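Local structure of Thg1-like uncharacterized protein (Bacillus thuringiensis, 4KGM) at residues V140-Y143 with F144-R147; F93-L97 with Q98-S102; S227-R230 with E231-E234. The protein probably adds nucleotides to tRNA in the reverse, 3'-to-5' direction, as Thg1-like proteins do, using a polymerase palm-like catalytic domain that binds ATP and magnesium. One frame throughout, in Å; residues are numbered along the deposited sequence.

Interaction 1 of 3, residues V140-Y143 with F144-R147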
# COMPACT_ATOMS: atom_id res chain seq x y z
N VAL A 140 2.17 20.17 -9.35
CA VAL A 140 1.03 19.95 -10.24
C VAL A 140 1.29 20.56 -11.62
O VAL A 140 1.09 19.90 -12.64
CB VAL A 140 -0.27 20.52 -9.66
CG1 VAL A 140 -1.44 20.23 -10.60
CG2 VAL A 140 -0.53 19.95 -8.28
N ALA A 141 1.73 21.81 -11.64
CA ALA A 141 2.10 22.46 -12.89
C ALA A 141 3.21 21.67 -13.57
O ALA A 141 3.14 21.39 -14.76
CB ALA A 141 2.55 23.89 -12.64
N ASN A 142 4.21 21.29 -12.78
CA ASN A 142 5.31 20.48 -13.28
C ASN A 142 4.86 19.13 -13.87
O ASN A 142 5.55 18.57 -14.72
CB ASN A 142 6.36 20.25 -12.19
CG ASN A 142 7.18 21.50 -11.89
OD1 ASN A 142 7.11 22.05 -10.79
ND2 ASN A 142 7.95 21.95 -12.87
N TYR A 143 3.72 18.63 -13.41
CA TYR A 143 3.19 17.39 -13.96
C TYR A 143 2.72 17.56 -15.40
O TYR A 143 3.08 16.78 -16.28
CB TYR A 143 2.02 16.85 -13.11
CG TYR A 143 1.33 15.68 -13.77
CD1 TYR A 143 1.87 14.40 -13.72
CD2 TYR A 143 0.14 15.85 -14.48
CE1 TYR A 143 1.24 13.33 -14.33
CE2 TYR A 143 -0.49 14.79 -15.10
CZ TYR A 143 0.07 13.53 -15.02
OH TYR A 143 -0.56 12.47 -15.63
N PHE A 144 1.91 18.59 -15.63
CA PHE A 144 1.38 18.86 -16.96
C PHE A 144 2.48 19.35 -17.91
O PHE A 144 2.44 19.07 -19.11
CB PHE A 144 0.23 19.85 -16.89
CG PHE A 144 -0.96 19.34 -16.13
CD1 PHE A 144 -1.84 18.45 -16.72
CD2 PHE A 144 -1.20 19.75 -14.82
CE1 PHE A 144 -2.94 17.97 -16.02
CE2 PHE A 144 -2.29 19.27 -14.12
CZ PHE A 144 -3.16 18.38 -14.72
N ILE A 145 3.45 20.08 -17.36
CA ILE A 145 4.63 20.47 -18.12
C ILE A 145 5.37 19.22 -18.59
O ILE A 145 5.85 19.15 -19.72
CB ILE A 145 5.58 21.35 -17.28
CG1 ILE A 145 4.94 22.71 -16.99
CG2 ILE A 145 6.91 21.55 -18.00
CD1 ILE A 145 5.72 23.56 -16.01
N TRP A 146 5.44 18.23 -17.70
CA TRP A 146 6.07 16.96 -18.02
C TRP A 146 5.27 16.22 -19.08
O TRP A 146 5.84 15.52 -19.92
CB TRP A 146 6.19 16.11 -16.75
CG TRP A 146 6.72 14.73 -16.97
CD1 TRP A 146 7.87 14.38 -17.61
CD2 TRP A 146 6.13 13.51 -16.51
NE1 TRP A 146 8.02 13.02 -17.60
CE2 TRP A 146 6.97 12.46 -16.92
CE3 TRP A 146 4.97 13.20 -15.79
CZ2 TRP A 146 6.69 11.12 -16.64
CZ3 TRP A 146 4.69 11.87 -15.51
CH2 TRP A 146 5.55 10.85 -15.94
N ARG A 147 3.96 16.39 -19.05
CA ARG A 147 3.08 15.73 -20.01
C ARG A 147 3.11 16.42 -21.37
O ARG A 147 3.02 15.76 -22.41
CB ARG A 147 1.65 15.68 -19.47
CG ARG A 147 1.46 14.74 -18.29
CD ARG A 147 1.52 13.28 -18.71
NE ARG A 147 2.87 12.73 -18.64
CZ ARG A 147 3.23 11.57 -19.19
NH1 ARG A 147 2.34 10.86 -19.87
NH2 ARG A 147 4.48 11.14 -19.07
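Tyr143 and Phe144, neighbours in sequence, turn their rings together in a T-shaped pair at the start of helix 140-160, which packs on the antiparallel sheet of the palm-like domain. The edge of Tyr143 meets the face of Phe144, with CD2 of Tyr143 above the ring centre of Phe144, centroids 5.2 Å apart and planes at 82°. This side is buried: Val140, Tyr143 and Phe144 are shut in by the sheet and helix 231-237. Val140 CG1 lies 3.7 Å from Phe144 CE2, one helical turn on, the two side chains running side by side, while Ile26, Leu69 and Tyr71 of the sheet border the phenylalanine. A flat apolar ring suits this buried layer, and a tyrosine suits its border, because its OH is hydrogen-bonded to Ser78 OG and Arg28 NH1.

Toward solvent, Asn142 and Trp146 are partly exposed, with Met8 of the second subunit packed nearby. Trp146 brings CE3 to 3.9 Å from Tyr143 CD1, which sits at the edge of the indole; the two rings are turned obliquely. Between these sides runs the regular helix ladder, with Ile145 N bonded to Ala141 O at 2.9 Å. Arg147 bends at chi2 (-73°) and chi3 (91°), which leaves NH1 to form a salt bridge with Glu76. Bent in this way, Arg147 puts CG over the Tyr143 face, toward the rim, 4.0 Å from the ring centroid.

Interaction 2 of 3, residues F93-L97 with Q98-S102. With PO4 (phosphate ion), chain J.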
# COMPACT_ATOMS: atom_id res chain seq x y z
N PHE A 93 -15.23 8.92 -4.04
CA PHE A 93 -15.09 7.56 -3.53
C PHE A 93 -14.24 7.49 -2.26
O PHE A 93 -13.64 6.46 -1.95
CB PHE A 93 -14.52 6.62 -4.59
CG PHE A 93 -15.44 6.38 -5.76
CD1 PHE A 93 -16.79 6.17 -5.57
CD2 PHE A 93 -14.94 6.38 -7.06
CE1 PHE A 93 -17.63 5.95 -6.65
CE2 PHE A 93 -15.78 6.17 -8.14
CZ PHE A 93 -17.13 5.95 -7.93
N GLU A 94 -14.20 8.61 -1.52
CA GLU A 94 -13.41 8.72 -0.30
C GLU A 94 -11.93 8.44 -0.55
O GLU A 94 -11.24 7.89 0.31
CB GLU A 94 -13.95 7.79 0.79
CG GLU A 94 -15.41 8.04 1.14
CD GLU A 94 -16.00 6.93 1.98
OE1 GLU A 94 -15.57 5.77 1.82
OE2 GLU A 94 -16.89 7.22 2.81
N ASN A 95 -11.45 8.84 -1.72
CA ASN A 95 -10.06 8.63 -2.13
C ASN A 95 -9.61 7.17 -2.17
O ASN A 95 -8.42 6.87 -2.01
CB ASN A 95 -9.10 9.49 -1.29
CG ASN A 95 -8.70 10.78 -1.99
OD1 ASN A 95 -9.32 11.19 -2.97
ND2 ASN A 95 -7.65 11.42 -1.49
N ASN A 96 -10.56 6.27 -2.39
CA ASN A 96 -10.26 4.86 -2.60
C ASN A 96 -9.47 4.66 -3.90
O ASN A 96 -9.98 4.95 -4.99
CB ASN A 96 -11.56 4.05 -2.64
CG ASN A 96 -11.33 2.55 -2.78
OD1 ASN A 96 -10.72 2.08 -3.74
ND2 ASN A 96 -11.83 1.79 -1.81
N LEU A 97 -8.25 4.16 -3.79
CA LEU A 97 -7.35 4.04 -4.93
C LEU A 97 -7.92 3.21 -6.08
O LEU A 97 -8.05 3.70 -7.20
CB LEU A 97 -5.99 3.48 -4.50
CG LEU A 97 -4.91 3.39 -5.60
CD1 LEU A 97 -4.43 4.77 -6.03
CD2 LEU A 97 -3.74 2.53 -5.14
N GLN A 98 -8.26 1.95 -5.80
CA GLN A 98 -8.72 1.03 -6.84
C GLN A 98 -10.04 1.47 -7.47
O GLN A 98 -10.31 1.16 -8.63
CB GLN A 98 -8.85 -0.39 -6.30
CG GLN A 98 -7.53 -1.06 -5.98
CD GLN A 98 -7.68 -2.56 -5.78
OE1 GLN A 98 -7.88 -3.30 -6.75
NE2 GLN A 98 -7.59 -3.01 -4.54
N LYS A 99 -10.86 2.18 -6.71
CA LYS A 99 -12.15 2.62 -7.22
C LYS A 99 -12.00 3.85 -8.12
O LYS A 99 -12.64 3.94 -9.17
CB LYS A 99 -13.12 2.90 -6.07
CG LYS A 99 -14.53 2.40 -6.33
CD LYS A 99 -15.39 2.50 -5.09
CE LYS A 99 -16.79 1.95 -5.35
NZ LYS A 99 -17.65 2.05 -4.14
N ILE A 100 -11.14 4.78 -7.72
CA ILE A 100 -10.89 5.97 -8.52
C ILE A 100 -10.29 5.61 -9.88
O ILE A 100 -10.71 6.13 -10.91
CB ILE A 100 -9.94 6.95 -7.79
CG1 ILE A 100 -10.65 7.60 -6.60
CG2 ILE A 100 -9.45 8.03 -8.74
CD1 ILE A 100 -9.77 8.54 -5.81
N ALA A 101 -9.32 4.70 -9.88
CA ALA A 101 -8.65 4.29 -11.11
C ALA A 101 -9.56 3.51 -12.05
O ALA A 101 -9.61 3.78 -13.25
CB ALA A 101 -7.39 3.49 -10.79
N SER A 102 -10.28 2.53 -11.50
CA SER A 102 -11.11 1.65 -12.32
C SER A 102 -12.34 2.36 -12.89
O SER A 102 -12.64 2.24 -14.08
CB SER A 102 -11.53 0.41 -11.53
OG SER A 102 -12.34 0.75 -10.41
P PO4 J . -17.40 -0.51 -1.23
O1 PO4 J . -18.75 -0.42 -0.56
O2 PO4 J . -16.76 -1.84 -0.89
O3 PO4 J . -17.57 -0.40 -2.73
O4 PO4 J . -16.53 0.62 -0.75
O HOH W 1 -8.01 0.92 -3.28
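Lys99 lays its methylene chain across the face of Phe93, the two side chains crossing at about a right angle. CD makes the CH-pi contact, 4.2 Å from the ring centroid and 22° off the normal, displaced toward Phe93 CG. Because the lysine is extended beyond CG, its apolar middle can rest on the aromatic ring while NZ reaches past it to donate to O3 of a phosphate ion at 2.8 Å. Arg16 of the same chain and Arg131 of the second subunit also hydrogen-bond to this ion, which probably came from the crystallisation liquor; together they form a basic site at the subunit interface.

Asn96 is the N-cap of helix 97-119. Its OD1 accepts from Lys99 N at 3.0 Å, with an N-H...O angle of 149° and the donor tilted from the carbonyl plane. Asparagine suits the post, since its short amide can fold back to an N-H of the first turn. Water 1 enters the same cap, accepting from Gln98 N at 2.7 Å and lying 3.0 Å from Asn96 OD1, to which it may donate, although more acceptors are in reach than it has protons. Asn96 O takes Ile100 N at 3.0 Å, and Ile100 CG1 packs beside that oxygen. Ile100 CD1 lies 3.7 Å from Asn95 CA, and the side chains of Ile100 and Leu97 also touch Ala132 of the same chain, on strand 128-134. One turn further, Ser102 OG donates to Gln98 O at 2.7 Å in the carbonyl plane, and is also hydrogen-bonded to Gly130 N of the second subunit.

Interaction 3 of 3, residues S227-R230 with E231-E234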
# COMPACT_ATOMS: atom_id res chain seq x y z
N SER A 227 4.77 25.57 -19.22
CA SER A 227 6.06 26.04 -18.72
C SER A 227 6.24 27.55 -18.90
O SER A 227 7.10 28.16 -18.26
CB SER A 227 7.21 25.28 -19.39
OG SER A 227 7.15 25.40 -20.80
N LYS A 228 5.42 28.14 -19.76
CA LYS A 228 5.45 29.59 -19.98
C LYS A 228 4.22 30.27 -19.40
O LYS A 228 4.07 31.49 -19.48
CB LYS A 228 5.58 29.90 -21.47
N ASP A 229 3.33 29.47 -18.81
CA ASP A 229 2.13 30.00 -18.16
C ASP A 229 1.64 29.03 -17.09
O ASP A 229 0.67 28.30 -17.29
CB ASP A 229 1.02 30.26 -19.19
CG ASP A 229 -0.17 30.98 -18.60
OD1 ASP A 229 -0.01 31.65 -17.56
OD2 ASP A 229 -1.28 30.88 -19.18
N ARG A 230 2.32 29.04 -15.95
CA ARG A 230 2.06 28.07 -14.89
C ARG A 230 0.76 28.34 -14.14
O ARG A 230 0.16 27.42 -13.58
CB ARG A 230 3.24 28.04 -13.91
CG ARG A 230 4.53 27.52 -14.53
CD ARG A 230 5.72 27.76 -13.61
NE ARG A 230 5.53 27.14 -12.31
CZ ARG A 230 5.94 25.91 -12.00
NH1 ARG A 230 6.58 25.18 -12.90
NH2 ARG A 230 5.72 25.43 -10.78
N GLU A 231 0.31 29.59 -14.15
CA GLU A 231 -0.93 29.97 -13.47
C GLU A 231 -2.15 29.33 -14.15
O GLU A 231 -3.21 29.21 -13.55
CB GLU A 231 -1.07 31.49 -13.40
CG GLU A 231 -2.34 32.00 -12.70
CD GLU A 231 -2.44 31.58 -11.24
OE1 GLU A 231 -3.57 31.54 -10.72
OE2 GLU A 231 -1.39 31.30 -10.62
N TYR A 232 -1.97 28.93 -15.41
CA TYR A 232 -3.02 28.24 -16.15
C TYR A 232 -3.45 26.96 -15.43
O TYR A 232 -4.62 26.58 -15.46
CB TYR A 232 -2.53 27.91 -17.56
CG TYR A 232 -3.56 27.22 -18.44
CD1 TYR A 232 -4.53 27.96 -19.10
CD2 TYR A 232 -3.56 25.84 -18.60
CE1 TYR A 232 -5.47 27.34 -19.91
CE2 TYR A 232 -4.50 25.22 -19.40
CZ TYR A 232 -5.45 25.97 -20.05
OH TYR A 232 -6.39 25.36 -20.85
N VAL A 233 -2.49 26.31 -14.78
CA VAL A 233 -2.77 25.12 -13.98
C VAL A 233 -2.93 25.47 -12.51
O VAL A 233 -3.87 25.03 -11.85
CB VAL A 233 -1.66 24.07 -14.14
CG1 VAL A 233 -1.87 22.91 -13.17
CG2 VAL A 233 -1.59 23.57 -15.57
N GLU A 234 -2.02 26.30 -12.00
CA GLU A 234 -1.97 26.64 -10.58
C GLU A 234 -3.21 27.38 -10.08
O GLU A 234 -3.43 27.48 -8.87
CB GLU A 234 -0.70 27.43 -10.25
CG GLU A 234 0.57 26.61 -10.39
CD GLU A 234 1.80 27.34 -9.91
OE1 GLU A 234 1.75 28.59 -9.82
OE2 GLU A 234 2.82 26.68 -9.62
O HOH W 2 4.43 28.84 -10.11
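Arg230 O is gripped by two backbone N-H groups at the start of helix 231-237, a short helix packed against helix 140-160. It accepts from Glu234 N at 2.9 Å, almost straight at 171° and in the carbonyl plane, and also from Val233 N at 3.1 Å, which approaches from above that plane. Glu234 CG packs against the same oxygen.

The side chains of Arg230 and Glu234 add an i to i+4 salt bridge across this first turn. The direct link, from Arg230 NH2 to Glu234 OE2 at 3.4 Å, is weak, and the guanidinium and carboxylate planes stand 89° apart, so the groups do not meet as a flat, two-pronged pair. Water 2 adds a second route: it lies at the guanidinium edge, accepts from Arg230 NE at 3.0 Å and donates weakly to Glu234 OE1. Opposite charges one turn apart suit this partly exposed position.

Further out, Tyr232 N bonds to Asp229 O at 3.3 Å, starting the turn ahead of the helix. Tyr232 carries its ring away from the turn to Pro224, Cys201 and Ile203, where a large aromatic group can span loop and sheet, while Val233 offers a compact apolar face to Val140 and Phe144. Asp229, with CG anti to the backbone N (chi1 -172°), turns its carboxylate forward to the first turn, OD2 3.6 Å from Tyr232 CB.

Interactions 1 and 3 adjoin, with centres 9 Å apart: Phe144 CD2 meets Val233 CG1 at 3.6 Å and Ile145 CD1 meets Arg230 NH1 at 3.6 Å, so that helix 231-237 and the loop before it pack on the start of helix 140-160. Interaction 2 lies apart, its centre 22 Å from that of interaction 1 and 28 Å from that of interaction 3. Even so, interactions 1 and 2 both touch the second subunit, whereas no other chain touches interaction 3. Interaction 1 comes near the nucleotide site: the side chain of Arg147 is about 7 Å from a bound magnesium ion and about 9 Å from ATP.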